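Manganese-dependent inorganic pyrophosphatase (Methanocaldococcus jannaschii, PDB 2EB0) catalyses the manganese-dependent hydrolysis of inorganic diphosphate to two phosphate ions, as a member of the family II pyrophosphatases. Local coordinates at residues G191-P195 against E225-K229; A114-F118 against M163-L167; P195-I199 against D232-L237. One frame throughout, in Å; residues are numbered along the deposited sequence.

Contact 1: residues G191-P195 against E225-K229; sequences GKLKP and EVESK
Lys229, in the segment 225-229, reaches across to the loop 191-195 and shows, atom by atom, how one lysine can tie up two backbone carbonyls. At its base Lys229 CB faces the proline ring of Pro195, touching Pro195 CG at 4.2 Å, and the two side chains cross at about a right angle. With CG anti to its own carbonyl carbon (chi1 -62°) and the rest of the chain extended, the methylene groups run straight toward the loop. CD and CE approach both carbonyl oxygens, that of Gly191 and that of Leu193, with Lys229 CE 3.6 Å from Gly191 O. At the tip Lys229 NZ donates to Gly191 O at 2.6 Å, with a C=O...N angle of 141°. A second bond, 2.7 Å long, runs from Lys229 NZ to Leu193 O, here from above the carbonyl plane and 44° out of it. Lys229 NZ also forms a salt bridge with Glu225 OE1 of its own segment, the hydrogen bond within it being weak.

This loop links helix 176-188 to helix 195-201 within the DHHA2 domain. Lys194 is the N-cap of the second helix, and its N is bonded to the carboxylate of Glu197. The two carbonyls held by Lys229 thus lie just ahead of the helix start, where the chain turns.

Glu225, extended beyond CG, lays its carboxylate against Lys192, with OE2 3.6 Å from the aliphatic CG. Water bridges the pair twice: one molecule donates to Lys192 O and Glu225 OE1, while a second accepts from Lys192 NZ and donates to Glu225 OE2. Deeper in, Val226 CG2 presses to 3.6 Å from Gly191 CA, a spacing that leaves little room for a side chain on that residue.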
ATOM      1  N   GLY B 191      13.074  30.340   7.382  1.00 27.51           N
ATOM      2  CA  GLY B 191      14.046  31.054   6.578  1.00 29.22           C
ATOM      3  C   GLY B 191      14.946  31.905   7.448  1.00 31.22           C
ATOM      4  O   GLY B 191      16.095  32.165   7.093  1.00 31.23           O
ATOM      5  N   LYS B 192      14.417  32.337   8.591  1.00 29.05           N
ATOM      6  CA  LYS B 192      15.166  33.169   9.530  1.00 29.90           C
ATOM      7  C   LYS B 192      16.186  32.377  10.344  1.00 29.66           C
ATOM      8  O   LYS B 192      17.068  32.963  10.968  1.00 28.38           O
ATOM      9  CB  LYS B 192      14.214  33.856  10.507  1.00 31.01           C
ATOM     10  CG  LYS B 192      13.281  34.877   9.893  1.00 32.36           C
ATOM     11  CD  LYS B 192      12.231  35.297  10.915  1.00 32.27           C
ATOM     12  CE  LYS B 192      11.299  36.349  10.359  1.00 32.33           C
ATOM     13  NZ  LYS B 192      12.029  37.618  10.112  1.00 35.42           N
ATOM     14  N   LEU B 193      16.057  31.052  10.346  1.00 23.44           N
ATOM     15  CA  LEU B 193      16.957  30.202  11.118  1.00 23.68           C
ATOM     16  C   LEU B 193      18.319  30.018  10.454  1.00 25.22           C
ATOM     17  O   LEU B 193      18.501  30.329   9.278  1.00 26.49           O
ATOM     18  CB  LEU B 193      16.300  28.840  11.352  1.00 27.83           C
ATOM     19  CG  LEU B 193      14.857  28.905  11.875  1.00 28.11           C
ATOM     20  CD1 LEU B 193      14.297  27.498  11.985  1.00 26.70           C
ATOM     21  CD2 LEU B 193      14.814  29.621  13.232  1.00 26.29           C
ATOM     22  N   LYS B 194      19.278  29.511  11.216  1.00 33.84           N
ATOM     23  CA  LYS B 194      20.619  29.284  10.699  1.00 36.61           C
ATOM     24  C   LYS B 194      20.626  28.140   9.674  1.00 36.55           C
ATOM     25  O   LYS B 194      19.848  27.186   9.780  1.00 34.04           O
ATOM     26  CB  LYS B 194      21.568  28.966  11.860  1.00 72.41           C
ATOM     27  CG  LYS B 194      21.806  30.148  12.789  1.00 76.63           C
ATOM     28  CD  LYS B 194      22.396  29.723  14.126  1.00 80.26           C
ATOM     29  CE  LYS B 194      21.386  28.932  14.947  1.00 82.82           C
ATOM     30  NZ  LYS B 194      21.875  28.646  16.326  1.00 83.72           N
ATOM     31  N   PRO B 195      21.508  28.231   8.662  1.00 33.40           N
ATOM     32  CA  PRO B 195      21.633  27.220   7.608  1.00 32.94           C
ATOM     33  C   PRO B 195      21.416  25.774   8.047  1.00 32.95           C
ATOM     34  O   PRO B 195      20.622  25.056   7.446  1.00 32.12           O
ATOM     35  CB  PRO B 195      23.028  27.476   7.070  1.00 27.46           C
ATOM     36  CG  PRO B 195      23.064  28.986   7.081  1.00 25.86           C
ATOM     37  CD  PRO B 195      22.470  29.329   8.446  1.00 27.12           C
ATOM     38  N   GLU B 225      15.821  36.119   2.037  0.50  8.95           N
ATOM     39  CA  GLU B 225      16.665  35.745   3.165  0.50  9.15           C
ATOM     40  C   GLU B 225      17.258  34.350   3.032  0.50  8.88           C
ATOM     41  O   GLU B 225      18.379  34.098   3.472  0.50  7.27           O
ATOM     42  CB  GLU B 225      15.918  35.835   4.490  0.50 38.02           C
ATOM     43  CG  GLU B 225      16.829  35.477   5.655  0.50 39.99           C
ATOM     44  CD  GLU B 225      16.244  35.828   6.997  1.00 43.21           C
ATOM     45  OE1 GLU B 225      16.965  35.684   8.012  1.00 43.61           O
ATOM     46  OE2 GLU B 225      15.066  36.247   7.036  1.00 42.48           O
ATOM     47  N   VAL B 226      16.507  33.429   2.445  1.00 34.91           N
ATOM     48  CA  VAL B 226      17.032  32.086   2.274  1.00 36.22           C
ATOM     49  C   VAL B 226      18.106  32.124   1.192  1.00 37.43           C
ATOM     50  O   VAL B 226      19.081  31.373   1.242  1.00 39.09           O
ATOM     51  CB  VAL B 226      15.916  31.088   1.888  1.00 29.40           C
ATOM     52  CG1 VAL B 226      16.520  29.747   1.465  1.00 29.97           C
ATOM     53  CG2 VAL B 226      14.998  30.877   3.074  1.00 28.96           C
ATOM     54  N   GLU B 227      17.938  33.017   0.223  1.00 29.75           N
ATOM     55  CA  GLU B 227      18.906  33.127  -0.851  1.00 31.89           C
ATOM     56  C   GLU B 227      20.238  33.644  -0.334  1.00 31.21           C
ATOM     57  O   GLU B 227      21.293  33.271  -0.847  1.00 29.19           O
ATOM     58  CB  GLU B 227      18.360  34.025  -1.962  1.00 48.13           C
ATOM     59  CG  GLU B 227      17.094  33.462  -2.603  1.00 51.72           C
ATOM     60  CD  GLU B 227      16.620  34.269  -3.795  1.00 54.74           C
ATOM     61  OE1 GLU B 227      16.502  35.506  -3.671  1.00 59.47           O
ATOM     62  OE2 GLU B 227      16.353  33.665  -4.855  1.00 57.13           O
ATOM     63  N   SER B 228      20.188  34.481   0.699  1.00 30.60           N
ATOM     64  CA  SER B 228      21.397  35.039   1.293  1.00 31.39           C
ATOM     65  C   SER B 228      22.136  33.987   2.119  1.00 31.48           C
ATOM     66  O   SER B 228      23.233  34.235   2.622  1.00 31.45           O
ATOM     67  CB  SER B 228      21.048  36.241   2.180  1.00 37.09           C
ATOM     68  OG  SER B 228      20.254  35.857   3.292  1.00 37.94           O
ATOM     69  N   LYS B 229      21.525  32.817   2.262  1.00 28.98           N
ATOM     70  CA  LYS B 229      22.116  31.718   3.016  1.00 28.68           C
ATOM     71  C   LYS B 229      22.343  30.530   2.085  1.00 28.49           C
ATOM     72  O   LYS B 229      22.916  29.519   2.481  1.00 29.52           O
ATOM     73  CB  LYS B 229      21.183  31.306   4.157  1.00 32.85           C
ATOM     74  CG  LYS B 229      20.937  32.395   5.182  1.00 32.90           C
ATOM     75  CD  LYS B 229      19.885  31.971   6.201  1.00 33.19           C
ATOM     76  CE  LYS B 229      19.575  33.087   7.189  1.00 29.75           C
ATOM     77  NZ  LYS B 229      18.423  32.748   8.075  1.00 28.63           N
TER
HETATM   78  O   HOH W   1      16.620  36.010  10.604  1.00 45.08           O
HETATM   79  O   HOH W   2      14.198  37.935   8.691  1.00 52.95           O

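Contact 2: residues A114-F118 against M163-L167; sequences AELYF and MAKKL
A Met-aromatic contact between Met163 and Phe118 lies at the crossing of two helices, 109-118 of the DHH domain and 158-171. The short segments pass at 61°, their axes 10.7 Å apart, and at that separation the gap is filled by side chains, chiefly by the phenyl ring.

Phe118 illustrates how one ring can present different chemistry on its faces and rim. SD of Met163 meets the rim, 3.9 Å from Phe118 CD1 and 77° off the ring normal as seen from the centroid. Over one face comes Lys166. Its CB makes an off-centre CH-pi contact at 4.2 Å from the Phe118 centroid, and the chain, bent at its last two torsions, folds back to bring NZ over the same face, 4.6 Å from that centroid and only 25° off the normal: a cation-pi pair. Against the opposite face lies the ring of the preceding residue, Tyr117, whose CD1 sits 3.7 Å from the Phe118 plane. At Phe118, an alanine is likely to leave the Lys166 ammonium without its aromatic partner and open a gap beside Met163 SD and Leu167 CD2, which the phenyl rim now fills.

Behind the ring, Met163 and Leu167 also pack on Ile144 of helix 134-148, which puts this crossing on a further helical layer. Glu115 and Leu116 of helix 109-118 also pack on Leu124 of the second subunit, tying that helix to the dimer. The manganese site is near but not in contact, with a bound ion about 13 Å from the side chain of Ala114. Leu167 divides its branches between two residues of the opposing helix: CD2 abuts the ring edge, 3.7 Å from Phe118 CE1, while CD1 reaches Ala114 CB at 4.1 Å.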
ATOM      1  N   ALA B 114     -10.097  12.640   8.367  1.00 22.33           N
ATOM      2  CA  ALA B 114     -11.312  13.430   8.472  1.00 23.08           C
ATOM      3  C   ALA B 114     -12.424  12.858   7.603  1.00 24.94           C
ATOM      4  O   ALA B 114     -13.598  12.843   8.006  1.00 22.91           O
ATOM      5  CB  ALA B 114     -11.031  14.881   8.077  1.00 14.02           C
ATOM      6  N   GLU B 115     -12.066  12.390   6.411  1.00 25.74           N
ATOM      7  CA  GLU B 115     -13.071  11.839   5.521  1.00 27.46           C
ATOM      8  C   GLU B 115     -13.661  10.589   6.141  1.00 28.12           C
ATOM      9  O   GLU B 115     -14.855  10.324   6.007  1.00 28.76           O
ATOM     10  CB  GLU B 115     -12.485  11.508   4.153  1.00 31.17           C
ATOM     11  CG  GLU B 115     -13.465  10.755   3.276  1.00 31.42           C
ATOM     12  CD  GLU B 115     -12.921  10.478   1.898  1.00 34.97           C
ATOM     13  OE1 GLU B 115     -11.761  10.033   1.799  1.00 35.23           O
ATOM     14  OE2 GLU B 115     -13.660  10.697   0.912  1.00 38.68           O
ATOM     15  N   LEU B 116     -12.830   9.815   6.824  1.00 22.93           N
ATOM     16  CA  LEU B 116     -13.334   8.618   7.474  1.00 22.05           C
ATOM     17  C   LEU B 116     -14.246   9.036   8.612  1.00 23.21           C
ATOM     18  O   LEU B 116     -15.293   8.421   8.861  1.00 20.96           O
ATOM     19  CB  LEU B 116     -12.190   7.778   8.030  1.00 17.70           C
ATOM     20  CG  LEU B 116     -11.372   7.027   6.985  1.00 17.82           C
ATOM     21  CD1 LEU B 116     -10.342   6.159   7.697  1.00 10.49           C
ATOM     22  CD2 LEU B 116     -12.308   6.157   6.135  1.00 15.52           C
ATOM     23  N   TYR B 117     -13.846  10.098   9.301  1.00 22.24           N
ATOM     24  CA  TYR B 117     -14.628  10.573  10.423  1.00 26.13           C
ATOM     25  C   TYR B 117     -16.032  11.024  10.060  1.00 25.23           C
ATOM     26  O   TYR B 117     -17.005  10.545  10.637  1.00 27.75           O
ATOM     27  CB  TYR B 117     -13.911  11.710  11.134  1.00 25.34           C
ATOM     28  CG  TYR B 117     -14.757  12.335  12.200  1.00 25.05           C
ATOM     29  CD1 TYR B 117     -15.386  13.559  11.986  1.00 28.38           C
ATOM     30  CD2 TYR B 117     -14.968  11.684  13.409  1.00 24.28           C
ATOM     31  CE1 TYR B 117     -16.208  14.119  12.950  1.00 28.94           C
ATOM     32  CE2 TYR B 117     -15.787  12.228  14.380  1.00 26.71           C
ATOM     33  CZ  TYR B 117     -16.404  13.445  14.146  1.00 28.25           C
ATOM     34  OH  TYR B 117     -17.216  13.988  15.105  1.00 27.94           O
ATOM     35  N   PHE B 118     -16.141  11.943   9.110  1.00 28.23           N
ATOM     36  CA  PHE B 118     -17.444  12.453   8.725  1.00 30.09           C
ATOM     37  C   PHE B 118     -18.347  11.420   8.063  1.00 32.56           C
ATOM     38  O   PHE B 118     -19.572  11.534   8.128  1.00 31.97           O
ATOM     39  CB  PHE B 118     -17.280  13.683   7.842  1.00 22.92           C
ATOM     40  CG  PHE B 118     -16.743  14.879   8.580  1.00 23.21           C
ATOM     41  CD1 PHE B 118     -15.500  15.423   8.251  1.00 19.96           C
ATOM     42  CD2 PHE B 118     -17.485  15.465   9.610  1.00 19.62           C
ATOM     43  CE1 PHE B 118     -15.002  16.537   8.936  1.00 21.43           C
ATOM     44  CE2 PHE B 118     -17.000  16.571  10.300  1.00 20.90           C
ATOM     45  CZ  PHE B 118     -15.751  17.112   9.962  1.00 22.69           C
ATOM     46  N   MET B 163     -13.079  18.956   3.249  1.00 27.88           N
ATOM     47  CA  MET B 163     -12.800  18.577   4.616  1.00 25.89           C
ATOM     48  C   MET B 163     -12.394  19.779   5.461  1.00 24.86           C
ATOM     49  O   MET B 163     -12.820  19.907   6.608  1.00 25.36           O
ATOM     50  CB  MET B 163     -11.722  17.498   4.634  1.00 19.72           C
ATOM     51  CG  MET B 163     -12.094  16.331   5.515  1.00 24.40           C
ATOM     52  SD  MET B 163     -13.424  15.210   4.952  1.00 20.62           S
ATOM     53  CE  MET B 163     -14.645  16.280   4.185  1.00 20.08           C
ATOM     54  N   ALA B 164     -11.586  20.663   4.882  1.00 20.66           N
ATOM     55  CA  ALA B 164     -11.142  21.864   5.576  1.00 20.48           C
ATOM     56  C   ALA B 164     -12.344  22.684   6.041  1.00 19.50           C
ATOM     57  O   ALA B 164     -12.414  23.093   7.201  1.00 23.07           O
ATOM     58  CB  ALA B 164     -10.252  22.715   4.655  1.00 14.47           C
ATOM     59  N   LYS B 165     -13.292  22.923   5.142  0.50  4.64           N
ATOM     60  CA  LYS B 165     -14.468  23.709   5.492  0.50  4.08           C
ATOM     61  C   LYS B 165     -15.255  23.117   6.656  0.50  3.56           C
ATOM     62  O   LYS B 165     -15.673  23.835   7.552  0.50  2.80           O
ATOM     63  CB  LYS B 165     -15.394  23.864   4.283  0.50 15.13           C
ATOM     64  CG  LYS B 165     -14.846  24.775   3.191  0.50 19.67           C
ATOM     65  CD  LYS B 165     -15.869  24.988   2.084  0.50 19.21           C
ATOM     66  CE  LYS B 165     -15.306  25.829   0.947  0.50 19.29           C
ATOM     67  NZ  LYS B 165     -14.210  25.126   0.221  0.50 19.71           N
ATOM     68  N   LYS B 166     -15.472  21.812   6.633  1.00 19.79           N
ATOM     69  CA  LYS B 166     -16.218  21.148   7.691  1.00 22.12           C
ATOM     70  C   LYS B 166     -15.464  21.153   9.017  1.00 24.28           C
ATOM     71  O   LYS B 166     -16.074  21.255  10.081  1.00 23.54           O
ATOM     72  CB  LYS B 166     -16.536  19.715   7.279  1.00 27.38           C
ATOM     73  CG  LYS B 166     -17.565  19.615   6.172  1.00 29.02           C
ATOM     74  CD  LYS B 166     -17.627  18.208   5.598  1.00 31.31           C
ATOM     75  CE  LYS B 166     -19.063  17.733   5.444  1.00 34.13           C
ATOM     76  NZ  LYS B 166     -19.731  17.536   6.771  1.00 35.57           N
ATOM     77  N   LEU B 167     -14.141  21.037   8.951  1.00 24.92           N
ATOM     78  CA  LEU B 167     -13.317  21.041  10.158  1.00 26.85           C
ATOM     79  C   LEU B 167     -13.296  22.439  10.773  1.00 27.08           C
ATOM     80  O   LEU B 167     -13.360  22.582  11.991  1.00 27.87           O
ATOM     81  CB  LEU B 167     -11.891  20.577   9.834  1.00 19.05           C
ATOM     82  CG  LEU B 167     -11.813  19.116   9.386  1.00 18.08           C
ATOM     83  CD1 LEU B 167     -10.429  18.819   8.833  1.00 15.78           C
ATOM     84  CD2 LEU B 167     -12.152  18.193  10.567  1.00 15.97           C
TER

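Contact 3: residues P195-I199 against D232-L237; sequences PEEII and DIYKLL
Ile199 drives its terminal methyl into the surface of helix 230-243. CD1 lies 3.5 Å from Leu236 CB and 3.6 Å from Leu237 CD2, and it also abuts the backbone oxygen of Ile233. The chain is extended at chi2 (173°), which carries CD1 to this depth, while further back CG1 slides past Ile233 CG2 at 3.9 Å.

One turn earlier, Pro195 opens its helix and uses the ring for packing: CB meets Leu236 CD1 at 3.8 Å and lies beside Ile233 CG1, while CG runs alongside Asp232 CB. The same Leu236 methyl approaches the backbone N of Glu196 at 3.6 Å, and the Glu196 carboxylate crosses over the leucine tip at the outer border. Toward the inside, Ile198 CG2 touches Ile233 CD1.

Carbon contacts thus carry the meeting of the two segments, whose axes come within 9.4 Å at a crossing angle of -64°. What positions them is the sheet beneath. Ile233 and Leu237 rest on Leu264 of strand 260-267, and both Ile198 and Leu237 reach Phe251 of strand 248-255. Tyr234 adds a polar tie, its OH bonded to Val265 O. Such crossed helices, sealed by branched aliphatic residues over a mixed beta-sheet, form the alpha/beta layering of the DHHA2 domain.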
ATOM      1  N   PRO B 195      21.508  28.231   8.662  1.00 33.40           N
ATOM      2  CA  PRO B 195      21.633  27.220   7.608  1.00 32.94           C
ATOM      3  C   PRO B 195      21.416  25.774   8.047  1.00 32.95           C
ATOM      4  O   PRO B 195      20.622  25.056   7.446  1.00 32.12           O
ATOM      5  CB  PRO B 195      23.028  27.476   7.070  1.00 27.46           C
ATOM      6  CG  PRO B 195      23.064  28.986   7.081  1.00 25.86           C
ATOM      7  CD  PRO B 195      22.470  29.329   8.446  1.00 27.12           C
ATOM      8  N   GLU B 196      22.113  25.351   9.094  1.00 31.46           N
ATOM      9  CA  GLU B 196      21.973  23.989   9.590  1.00 32.07           C
ATOM     10  C   GLU B 196      20.526  23.648   9.977  1.00 32.87           C
ATOM     11  O   GLU B 196      20.032  22.562   9.658  1.00 31.87           O
ATOM     12  CB  GLU B 196      22.888  23.774  10.796  1.00 39.26           C
ATOM     13  CG  GLU B 196      22.895  22.342  11.306  1.00 42.40           C
ATOM     14  CD  GLU B 196      23.451  21.363  10.286  1.00 44.62           C
ATOM     15  OE1 GLU B 196      24.647  21.476   9.933  1.00 45.07           O
ATOM     16  OE2 GLU B 196      22.693  20.479   9.834  1.00 47.01           O
ATOM     17  N   GLU B 197      19.852  24.571  10.663  1.00 27.40           N
ATOM     18  CA  GLU B 197      18.465  24.357  11.090  1.00 27.94           C
ATOM     19  C   GLU B 197      17.503  24.257   9.904  1.00 26.00           C
ATOM     20  O   GLU B 197      16.572  23.445   9.898  1.00 24.39           O
ATOM     21  CB  GLU B 197      18.026  25.492  12.014  1.00 44.61           C
ATOM     22  CG  GLU B 197      18.848  25.604  13.291  1.00 48.36           C
ATOM     23  CD  GLU B 197      18.532  26.868  14.072  1.00 52.31           C
ATOM     24  OE1 GLU B 197      18.843  27.976  13.582  1.00 54.01           O
ATOM     25  OE2 GLU B 197      17.965  26.754  15.176  1.00 54.64           O
ATOM     26  N   ILE B 198      17.735  25.090   8.899  1.00 29.51           N
ATOM     27  CA  ILE B 198      16.912  25.099   7.697  1.00 28.33           C
ATOM     28  C   ILE B 198      17.031  23.774   6.955  1.00 27.66           C
ATOM     29  O   ILE B 198      16.061  23.270   6.395  1.00 26.83           O
ATOM     30  CB  ILE B 198      17.347  26.238   6.760  1.00 26.08           C
ATOM     31  CG1 ILE B 198      17.042  27.584   7.424  1.00 25.78           C
ATOM     32  CG2 ILE B 198      16.644  26.112   5.423  1.00 28.21           C
ATOM     33  CD1 ILE B 198      17.562  28.758   6.672  1.00 25.71           C
ATOM     34  N   ILE B 199      18.228  23.209   6.967  1.00 26.50           N
ATOM     35  CA  ILE B 199      18.479  21.954   6.291  1.00 27.57           C
ATOM     36  C   ILE B 199      17.789  20.771   6.956  1.00 28.58           C
ATOM     37  O   ILE B 199      17.158  19.957   6.289  1.00 28.64           O
ATOM     38  CB  ILE B 199      19.993  21.680   6.214  1.00 34.54           C
ATOM     39  CG1 ILE B 199      20.596  22.508   5.082  1.00 33.83           C
ATOM     40  CG2 ILE B 199      20.259  20.190   6.016  1.00 34.37           C
ATOM     41  CD1 ILE B 199      22.097  22.453   5.022  1.00 37.92           C
ATOM     42  N   ASP B 232      25.993  29.088   2.051  1.00 31.72           N
ATOM     43  CA  ASP B 232      26.308  28.322   3.247  1.00 30.85           C
ATOM     44  C   ASP B 232      25.522  27.022   3.284  1.00 29.82           C
ATOM     45  O   ASP B 232      26.060  25.983   3.684  1.00 29.71           O
ATOM     46  CB  ASP B 232      26.008  29.140   4.506  1.00 60.21           C
ATOM     47  CG  ASP B 232      26.884  30.371   4.621  1.00 63.46           C
ATOM     48  OD1 ASP B 232      28.119  30.239   4.464  1.00 64.39           O
ATOM     49  OD2 ASP B 232      26.339  31.466   4.875  1.00 65.01           O
ATOM     50  N   ILE B 233      24.254  27.079   2.873  1.00 26.07           N
ATOM     51  CA  ILE B 233      23.403  25.888   2.854  1.00 24.66           C
ATOM     52  C   ILE B 233      23.988  24.836   1.912  1.00 24.98           C
ATOM     53  O   ILE B 233      24.039  23.647   2.250  1.00 25.08           O
ATOM     54  CB  ILE B 233      21.950  26.225   2.406  1.00 27.87           C
ATOM     55  CG1 ILE B 233      21.237  27.025   3.504  1.00 26.32           C
ATOM     56  CG2 ILE B 233      21.176  24.946   2.122  1.00 27.13           C
ATOM     57  CD1 ILE B 233      19.831  27.445   3.154  1.00 24.17           C
ATOM     58  N   TYR B 234      24.447  25.276   0.744  1.00 27.85           N
ATOM     59  CA  TYR B 234      25.029  24.354  -0.228  1.00 28.01           C
ATOM     60  C   TYR B 234      26.272  23.657   0.325  1.00 28.27           C
ATOM     61  O   TYR B 234      26.429  22.438   0.188  1.00 29.69           O
ATOM     62  CB  TYR B 234      25.399  25.079  -1.524  1.00 30.21           C
ATOM     63  CG  TYR B 234      25.670  24.114  -2.657  1.00 32.08           C
ATOM     64  CD1 TYR B 234      24.616  23.457  -3.299  1.00 31.20           C
ATOM     65  CD2 TYR B 234      26.976  23.806  -3.047  1.00 32.22           C
ATOM     66  CE1 TYR B 234      24.855  22.517  -4.295  1.00 32.22           C
ATOM     67  CE2 TYR B 234      27.226  22.863  -4.044  1.00 31.41           C
ATOM     68  CZ  TYR B 234      26.160  22.223  -4.662  1.00 32.11           C
ATOM     69  OH  TYR B 234      26.391  21.283  -5.639  1.00 32.39           O
ATOM     70  N   LYS B 235      27.160  24.431   0.939  1.00 29.85           N
ATOM     71  CA  LYS B 235      28.377  23.870   1.512  1.00 30.09           C
ATOM     72  C   LYS B 235      28.001  22.762   2.493  1.00 30.29           C
ATOM     73  O   LYS B 235      28.531  21.645   2.419  1.00 29.20           O
ATOM     74  CB  LYS B 235      29.185  24.952   2.234  1.00 58.04           C
ATOM     75  CG  LYS B 235      30.510  24.447   2.793  1.00 63.06           C
ATOM     76  CD  LYS B 235      31.250  25.510   3.596  1.00 66.90           C
ATOM     77  CE  LYS B 235      31.706  26.674   2.731  1.00 68.81           C
ATOM     78  NZ  LYS B 235      32.436  27.691   3.542  1.00 69.97           N
ATOM     79  N   LEU B 236      27.072  23.066   3.402  1.00 25.45           N
ATOM     80  CA  LEU B 236      26.642  22.074   4.377  1.00 23.63           C
ATOM     81  C   LEU B 236      26.061  20.838   3.685  1.00 23.04           C
ATOM     82  O   LEU B 236      26.292  19.704   4.120  1.00 23.24           O
ATOM     83  CB  LEU B 236      25.623  22.679   5.351  1.00 22.89           C
ATOM     84  CG  LEU B 236      26.168  23.714   6.354  1.00 24.78           C
ATOM     85  CD1 LEU B 236      25.033  24.267   7.207  1.00 26.16           C
ATOM     86  CD2 LEU B 236      27.207  23.075   7.249  1.00 24.80           C
ATOM     87  N   LEU B 237      25.322  21.042   2.601  1.00 29.97           N
ATOM     88  CA  LEU B 237      24.742  19.908   1.894  1.00 30.62           C
ATOM     89  C   LEU B 237      25.832  19.059   1.229  1.00 31.24           C
ATOM     90  O   LEU B 237      25.672  17.848   1.061  1.00 29.43           O
ATOM     91  CB  LEU B 237      23.721  20.390   0.857  1.00 20.83           C
ATOM     92  CG  LEU B 237      22.440  21.063   1.392  1.00 19.96           C
ATOM     93  CD1 LEU B 237      21.531  21.411   0.228  1.00 19.59           C
ATOM     94  CD2 LEU B 237      21.705  20.141   2.352  1.00 17.49           C
TER

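Contacts 1 and 3 belong to one neighbourhood of the DHHA2 domain, their centres 9 Å apart. They share Pro195, and Ile198 CD1 packs against the loop carbonyls that Lys229 holds. Contact 2 lies on the other side of the chain's centre, its centre about 36 Å from that of contact 1 and about 38 Å from that of contact 3, among the helices of the manganese-binding half. All three are partly buried, but chemistry follows place: loop 191-195 is held by an ammonium bonded to backbone carbonyls, with bridging water, in contact 1, the helix pair above the sheet in contact 3 by aliphatic carbons, and the helix pair in contact 2 by an aromatic ring. Contact 2 alone touches the second subunit.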